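3-oxo-tetronate kinase (Salmonella typhimurium, PDB 3DQQ) probably catalyses the ATP-dependent phosphorylation of 3-oxo-tetronate to 3-oxo-tetronate 4-phosphate, as a member of the four-carbon acid sugar kinase family. Local coordinates at residues H135-E139 / S140-H144; R123-Q127 / G128-V132. All blocks are in the same frame, centred on the assembly; numbering follows the deposited sequence.

Contact 1: residues H135-E139 / S140-H144; sequences HLLAE and SGMRH
Leu-137 lays its CD2 branch across the base of the Met-142 side chain, with CD2 3.3 Å from Met-142 CB and 3.5 Å from Met-142 CG. Beyond CG the Met-142 chain bends at chi2 and chi3 and leads away from Leu-137; the side chain also touches Thr-87 and packs on Gln-326 of the second subunit. Beside this overlap, Ser-140 turns back onto the carbonyl of Leu-137. Its hydroxyl sits between backbone N and carbonyl carbon (chi1 73°), which brings OG 2.6 Å from Leu-137 O as a donor. The amide Ser-140 N reaches the same oxygen at 3.1 Å, but from well above the carbonyl plane, whereas OG is tilted only modestly from it. The carbonyl oxygen of the buried Leu-137 thus takes two donors from one residue. A further bond spans the turn: Arg-143 runs its extended chain alongside Ala-138 O and gives that oxygen its NH1 at 2.7 Å, bent to 133° at the hydrogen and tilted out of the guanidinium plane. Glu-139 and Arg-143 both pack on Leu-286 of the second subunit. Ser-140 OG also accepts from Met-142 N (3.3 Å), and its two bonds together favour this hydroxyl position. The Met-142 N to Ser-140 OG bond makes an ST turn, at the start of the short 3-10 segment 141-143 that follows strand 135-136.

Contact 2: residues R123-Q127 / G128-V132; sequences RTVYQ and GYLFV
Thr-124 and Phe-131 face each other as a hydrogen-bonded antiparallel pair, Thr-124 N meeting Phe-131 O at 3.1 Å and Phe-131 N meeting Thr-124 O at 2.9 Å. A water 2.8 Å from Thr-124 OG1 also lies within hydrogen-bonding distance of Phe-131 O. Nearer the turn Tyr-126 and Tyr-129 repeat the pattern, with Tyr-129 N 2.9 Å from Tyr-126 O. Two CA-H...O contacts, from Arg-123 to Phe-131 O and from Val-125 to Tyr-129 O, add weaker links. Around that ladder, Phe-131 CB lies 3.6 Å from Thr-124 OG1, while the edge of the Phe-131 ring comes up to Thr-124 O. The Tyr-129 ring likewise offers its edge to Tyr-126 O. On the other face of the hairpin, Leu-130 brings CD1 to 3.9 Å from Val-125 CG2. The ladder ends in a type I' turn through Gln-127 and Gly-128, both at positive phi, with the Gln-127 amide N bonded to Asp-200 OD2. Farther out, Tyr-126 OH is held by Gln-173 NE2 and Arg-123 NH2 by Asn-121 O. Val-125 and Leu-130 pack on Leu-155 of helix 155-160, Arg-123 and Val-132 reach Ile-325 of the second subunit, and the other face carries Tyr-126, Tyr-129 and Phe-131 with Thr-124. The chemistry implies a two-residue hairpin whose register is marked by four backbone bonds, two in each hydrogen-bonded pair.

Overall arrangement
Read from the N terminus, the chain first forms contact 2, where strand 123-126 turns back on strand 129-132 and closes a two-residue hairpin loop. It then runs into strand 135-136, and contact 1 closes the next turn, folding 140-144 back on 135-139. The two are in series, neither nested nor crossed, with centres about 12 Å apart. They meet through strand 129-132, the middle strand of a small three-stranded antiparallel sheet: Leu-137 N probably bonds to Leu-130 O, and Leu-136 packs on Phe-131 and Tyr-129. Both belong to the sugar-binding N-terminal part of the chain, away from the probable ATP site, and both touch the second subunit.

Contact 1: residues H135-E139 / S140-H144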
ATOM      1  N   HIS A 135     -10.027  20.405  -8.637  1.00 39.24           N
ATOM      2  CA  HIS A 135     -11.300  20.002  -8.102  1.00 39.09           C
ATOM      3  C   HIS A 135     -11.473  20.435  -6.664  1.00 38.59           C
ATOM      4  O   HIS A 135     -10.488  20.596  -5.934  1.00 38.84           O
ATOM      5  CB  HIS A 135     -11.390  18.500  -8.161  1.00 40.10           C
ATOM      6  CG  HIS A 135     -11.242  17.946  -9.544  1.00 43.54           C
ATOM      7  ND1 HIS A 135     -12.242  18.032 -10.496  1.00 46.26           N
ATOM      8  CD2 HIS A 135     -10.202  17.319 -10.143  1.00 46.04           C
ATOM      9  CE1 HIS A 135     -11.822  17.486 -11.624  1.00 47.25           C
ATOM     10  NE2 HIS A 135     -10.591  17.041 -11.432  1.00 47.87           N
ATOM     11  N   LEU A 136     -12.733  20.627  -6.262  1.00 37.80           N
ATOM     12  CA  LEU A 136     -13.098  20.783  -4.843  1.00 36.91           C
ATOM     13  C   LEU A 136     -12.560  19.637  -3.984  1.00 36.08           C
ATOM     14  O   LEU A 136     -12.542  18.482  -4.418  1.00 36.30           O
ATOM     15  CB  LEU A 136     -14.620  20.848  -4.684  1.00 36.31           C
ATOM     16  CG  LEU A 136     -15.377  22.081  -5.185  1.00 35.95           C
ATOM     17  CD1 LEU A 136     -16.852  21.735  -5.198  1.00 32.15           C
ATOM     18  CD2 LEU A 136     -15.097  23.349  -4.345  1.00 31.53           C
ATOM     19  N   LEU A 137     -12.112  19.966  -2.779  1.00 35.68           N
ATOM     20  CA  LEU A 137     -11.711  18.980  -1.777  1.00 36.17           C
ATOM     21  C   LEU A 137     -12.491  17.691  -1.858  1.00 36.95           C
ATOM     22  O   LEU A 137     -11.903  16.616  -1.927  1.00 35.60           O
ATOM     23  CB  LEU A 137     -11.986  19.504  -0.366  1.00 36.22           C
ATOM     24  CG  LEU A 137     -10.993  19.270   0.778  1.00 35.61           C
ATOM     25  CD1 LEU A 137     -11.745  19.290   2.094  1.00 33.97           C
ATOM     26  CD2 LEU A 137     -10.161  18.068   0.639  1.00 32.21           C
ATOM     27  N   ALA A 138     -13.817  17.803  -1.822  1.00 37.90           N
ATOM     28  CA  ALA A 138     -14.634  16.635  -1.649  1.00 39.85           C
ATOM     29  C   ALA A 138     -14.744  15.848  -2.949  1.00 41.03           C
ATOM     30  O   ALA A 138     -15.258  14.753  -2.945  1.00 41.18           O
ATOM     31  CB  ALA A 138     -15.995  17.001  -1.105  1.00 39.02           C
ATOM     32  N   GLU A 139     -14.222  16.363  -4.052  1.00 42.50           N
ATOM     33  CA  GLU A 139     -14.215  15.609  -5.302  1.00 43.97           C
ATOM     34  C   GLU A 139     -12.792  15.237  -5.676  1.00 44.99           C
ATOM     35  O   GLU A 139     -12.503  15.011  -6.859  1.00 46.55           O
ATOM     36  CB  GLU A 139     -14.850  16.438  -6.458  1.00 44.15           C
ATOM     37  CG  GLU A 139     -16.140  17.131  -6.064  1.00 44.85           C
ATOM     38  CD  GLU A 139     -16.858  17.876  -7.191  1.00 46.00           C
ATOM     39  OE1 GLU A 139     -16.285  18.155  -8.269  1.00 48.33           O
ATOM     40  OE2 GLU A 139     -18.038  18.205  -6.962  1.00 48.84           O
ATOM     41  N   SER A 140     -11.907  15.196  -4.696  1.00 45.79           N
ATOM     42  CA  SER A 140     -10.497  14.826  -4.894  1.00 46.37           C
ATOM     43  C   SER A 140     -10.220  13.581  -4.126  1.00 46.64           C
ATOM     44  O   SER A 140     -11.100  13.071  -3.437  1.00 46.18           O
ATOM     45  CB  SER A 140      -9.572  15.938  -4.345  1.00 47.23           C
ATOM     46  OG  SER A 140      -9.555  15.946  -2.901  1.00 46.48           O
ATOM     47  N   GLY A 141      -8.970  13.127  -4.166  1.00 48.11           N
ATOM     48  CA  GLY A 141      -8.563  11.928  -3.380  1.00 48.72           C
ATOM     49  C   GLY A 141      -8.970  11.955  -1.896  1.00 49.60           C
ATOM     50  O   GLY A 141      -9.415  10.931  -1.316  1.00 49.51           O
ATOM     51  N   MET A 142      -8.862  13.154  -1.309  1.00 49.98           N
ATOM     52  CA  MET A 142      -9.199  13.397   0.099  1.00 49.88           C
ATOM     53  C   MET A 142     -10.538  12.853   0.506  1.00 51.00           C
ATOM     54  O   MET A 142     -10.805  12.665   1.666  1.00 50.92           O
ATOM     55  CB  MET A 142      -9.187  14.900   0.381  1.00 49.13           C
ATOM     56  CG  MET A 142      -7.806  15.489   0.442  1.00 48.68           C
ATOM     57  SD  MET A 142      -6.753  14.650   1.661  1.00 45.91           S
ATOM     58  CE  MET A 142      -5.508  14.148   0.496  1.00 51.55           C
ATOM     59  N   ARG A 143     -11.405  12.645  -0.459  1.00 52.86           N
ATOM     60  CA  ARG A 143     -12.740  12.182  -0.182  1.00 54.76           C
ATOM     61  C   ARG A 143     -12.799  10.815   0.477  1.00 54.41           C
ATOM     62  O   ARG A 143     -13.728  10.532   1.223  1.00 53.61           O
ATOM     63  CB  ARG A 143     -13.452  12.161  -1.504  1.00 55.05           C
ATOM     64  CG  ARG A 143     -14.803  11.610  -1.498  1.00 56.62           C
ATOM     65  CD  ARG A 143     -15.178  11.386  -2.939  1.00 58.07           C
ATOM     66  NE  ARG A 143     -16.612  11.160  -3.116  1.00 63.14           N
ATOM     67  CZ  ARG A 143     -17.607  12.042  -2.858  1.00 63.35           C
ATOM     68  NH1 ARG A 143     -17.390  13.268  -2.336  1.00 63.33           N
ATOM     69  NH2 ARG A 143     -18.870  11.679  -3.127  1.00 63.09           N
ATOM     70  N   HIS A 144     -11.813   9.965   0.195  1.00 55.37           N
ATOM     71  CA  HIS A 144     -11.749   8.661   0.848  1.00 56.18           C
ATOM     72  C   HIS A 144     -10.502   8.500   1.705  1.00 56.20           C
ATOM     73  O   HIS A 144     -10.096   7.389   2.016  1.00 56.78           O
ATOM     74  CB  HIS A 144     -11.850   7.527  -0.168  1.00 57.53           C
ATOM     75  CG  HIS A 144     -13.213   7.409  -0.800  1.00 62.50           C
ATOM     76  ND1 HIS A 144     -14.283   6.788  -0.172  1.00 66.08           N
ATOM     77  CD2 HIS A 144     -13.689   7.853  -1.998  1.00 66.35           C
ATOM     78  CE1 HIS A 144     -15.351   6.848  -0.953  1.00 66.87           C
ATOM     79  NE2 HIS A 144     -15.019   7.491  -2.067  1.00 68.97           N
TER

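Contact 2: residues R123-Q127 / G128-V132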
ATOM      1  N   ARG A 123      -3.129  23.803  -3.588  1.00 44.24           N
ATOM      2  CA  ARG A 123      -4.228  24.056  -2.708  1.00 43.22           C
ATOM      3  C   ARG A 123      -4.609  25.490  -2.786  1.00 41.41           C
ATOM      4  O   ARG A 123      -3.800  26.374  -2.476  1.00 41.47           O
ATOM      5  CB  ARG A 123      -3.840  23.703  -1.326  1.00 43.80           C
ATOM      6  CG  ARG A 123      -4.313  22.346  -1.030  1.00 47.92           C
ATOM      7  CD  ARG A 123      -3.273  21.555  -0.410  1.00 53.27           C
ATOM      8  NE  ARG A 123      -2.415  21.003  -1.417  1.00 55.30           N
ATOM      9  CZ  ARG A 123      -1.830  19.828  -1.290  1.00 59.99           C
ATOM     10  NH1 ARG A 123      -2.025  19.091  -0.190  1.00 63.93           N
ATOM     11  NH2 ARG A 123      -1.050  19.379  -2.261  1.00 61.59           N
ATOM     12  N   THR A 124      -5.840  25.741  -3.215  1.00 38.91           N
ATOM     13  CA  THR A 124      -6.273  27.109  -3.332  1.00 36.73           C
ATOM     14  C   THR A 124      -7.600  27.227  -2.637  1.00 35.40           C
ATOM     15  O   THR A 124      -8.268  26.245  -2.420  1.00 35.73           O
ATOM     16  CB  THR A 124      -6.270  27.568  -4.826  1.00 36.55           C
ATOM     17  OG1 THR A 124      -7.022  26.658  -5.612  1.00 35.98           O
ATOM     18  CG2 THR A 124      -4.816  27.622  -5.401  1.00 34.86           C
ATOM     19  N   VAL A 125      -7.977  28.429  -2.272  1.00 34.14           N
ATOM     20  CA  VAL A 125      -9.233  28.651  -1.632  1.00 33.64           C
ATOM     21  C   VAL A 125      -9.929  29.810  -2.345  1.00 34.13           C
ATOM     22  O   VAL A 125      -9.345  30.887  -2.502  1.00 33.56           O
ATOM     23  CB  VAL A 125      -9.029  28.994  -0.118  1.00 33.53           C
ATOM     24  CG1 VAL A 125     -10.347  29.466   0.499  1.00 29.44           C
ATOM     25  CG2 VAL A 125      -8.435  27.798   0.597  1.00 31.58           C
ATOM     26  N   TYR A 126     -11.189  29.601  -2.746  1.00 34.75           N
ATOM     27  CA  TYR A 126     -11.986  30.656  -3.411  1.00 34.43           C
ATOM     28  C   TYR A 126     -13.380  30.691  -2.818  1.00 34.26           C
ATOM     29  O   TYR A 126     -14.015  29.656  -2.691  1.00 34.92           O
ATOM     30  CB  TYR A 126     -12.028  30.432  -4.922  1.00 35.19           C
ATOM     31  CG  TYR A 126     -12.814  31.482  -5.647  1.00 35.54           C
ATOM     32  CD1 TYR A 126     -14.023  31.186  -6.277  1.00 38.19           C
ATOM     33  CD2 TYR A 126     -12.373  32.763  -5.700  1.00 37.35           C
ATOM     34  CE1 TYR A 126     -14.745  32.142  -6.919  1.00 36.70           C
ATOM     35  CE2 TYR A 126     -13.101  33.737  -6.351  1.00 38.42           C
ATOM     36  CZ  TYR A 126     -14.278  33.413  -6.945  1.00 37.00           C
ATOM     37  OH  TYR A 126     -14.964  34.413  -7.558  1.00 37.91           O
ATOM     38  N   GLN A 127     -13.839  31.872  -2.431  1.00 33.73           N
ATOM     39  CA  GLN A 127     -15.084  32.056  -1.675  1.00 33.85           C
ATOM     40  C   GLN A 127     -15.233  31.173  -0.427  1.00 33.99           C
ATOM     41  O   GLN A 127     -16.368  30.928   0.064  1.00 33.21           O
ATOM     42  CB  GLN A 127     -16.285  31.851  -2.567  1.00 33.81           C
ATOM     43  CG  GLN A 127     -16.273  32.706  -3.801  1.00 36.01           C
ATOM     44  CD  GLN A 127     -16.396  34.175  -3.533  1.00 36.58           C
ATOM     45  OE1 GLN A 127     -17.018  34.621  -2.576  1.00 40.29           O
ATOM     46  NE2 GLN A 127     -15.781  34.943  -4.385  1.00 39.83           N
ATOM     47  N   GLY A 128     -14.094  30.711   0.090  1.00 33.69           N
ATOM     48  CA  GLY A 128     -14.097  29.837   1.247  1.00 33.71           C
ATOM     49  C   GLY A 128     -14.101  28.357   0.974  1.00 33.16           C
ATOM     50  O   GLY A 128     -14.042  27.560   1.913  1.00 32.17           O
ATOM     51  N   TYR A 129     -14.130  27.988  -0.297  1.00 33.17           N
ATOM     52  CA  TYR A 129     -14.114  26.577  -0.672  1.00 33.78           C
ATOM     53  C   TYR A 129     -12.685  26.166  -0.976  1.00 34.03           C
ATOM     54  O   TYR A 129     -11.940  26.918  -1.600  1.00 33.79           O
ATOM     55  CB  TYR A 129     -14.983  26.323  -1.903  1.00 33.53           C
ATOM     56  CG  TYR A 129     -16.463  26.594  -1.714  1.00 34.36           C
ATOM     57  CD1 TYR A 129     -17.371  25.556  -1.520  1.00 32.62           C
ATOM     58  CD2 TYR A 129     -16.961  27.900  -1.763  1.00 35.48           C
ATOM     59  CE1 TYR A 129     -18.707  25.806  -1.382  1.00 32.42           C
ATOM     60  CE2 TYR A 129     -18.310  28.161  -1.607  1.00 33.98           C
ATOM     61  CZ  TYR A 129     -19.171  27.109  -1.417  1.00 34.05           C
ATOM     62  OH  TYR A 129     -20.517  27.388  -1.286  1.00 35.86           O
ATOM     63  N   LEU A 130     -12.300  24.983  -0.520  1.00 34.91           N
ATOM     64  CA  LEU A 130     -10.949  24.518  -0.674  1.00 35.28           C
ATOM     65  C   LEU A 130     -10.869  23.645  -1.906  1.00 35.47           C
ATOM     66  O   LEU A 130     -11.684  22.756  -2.083  1.00 35.15           O
ATOM     67  CB  LEU A 130     -10.520  23.759   0.589  1.00 35.89           C
ATOM     68  CG  LEU A 130      -9.129  23.061   0.699  1.00 36.52           C
ATOM     69  CD1 LEU A 130      -7.987  23.978   0.322  1.00 36.91           C
ATOM     70  CD2 LEU A 130      -8.890  22.533   2.144  1.00 35.42           C
ATOM     71  N   PHE A 131      -9.855  23.891  -2.722  1.00 36.40           N
ATOM     72  CA  PHE A 131      -9.586  23.159  -3.925  1.00 37.15           C
ATOM     73  C   PHE A 131      -8.272  22.433  -3.900  1.00 37.96           C
ATOM     74  O   PHE A 131      -7.271  22.998  -3.618  1.00 38.38           O
ATOM     75  CB  PHE A 131      -9.531  24.096  -5.104  1.00 37.97           C
ATOM     76  CG  PHE A 131     -10.825  24.669  -5.472  1.00 38.85           C
ATOM     77  CD1 PHE A 131     -11.560  24.128  -6.471  1.00 40.30           C
ATOM     78  CD2 PHE A 131     -11.303  25.755  -4.835  1.00 39.01           C
ATOM     79  CE1 PHE A 131     -12.711  24.640  -6.794  1.00 39.69           C
ATOM     80  CE2 PHE A 131     -12.475  26.254  -5.161  1.00 39.61           C
ATOM     81  CZ  PHE A 131     -13.176  25.698  -6.143  1.00 38.99           C
ATOM     82  N   VAL A 132      -8.303  21.170  -4.261  1.00 38.13           N
ATOM     83  CA  VAL A 132      -7.122  20.374  -4.423  1.00 38.42           C
ATOM     84  C   VAL A 132      -6.912  20.174  -5.887  1.00 38.94           C
ATOM     85  O   VAL A 132      -7.598  19.434  -6.512  1.00 38.08           O
ATOM     86  CB  VAL A 132      -7.291  19.029  -3.776  1.00 38.86           C
ATOM     87  CG1 VAL A 132      -6.134  18.174  -4.049  1.00 35.75           C
ATOM     88  CG2 VAL A 132      -7.475  19.183  -2.340  1.00 36.93           C
TER
HETATM   89  O   HOH W   1      -5.757  24.232  -6.261  1.00 31.03           O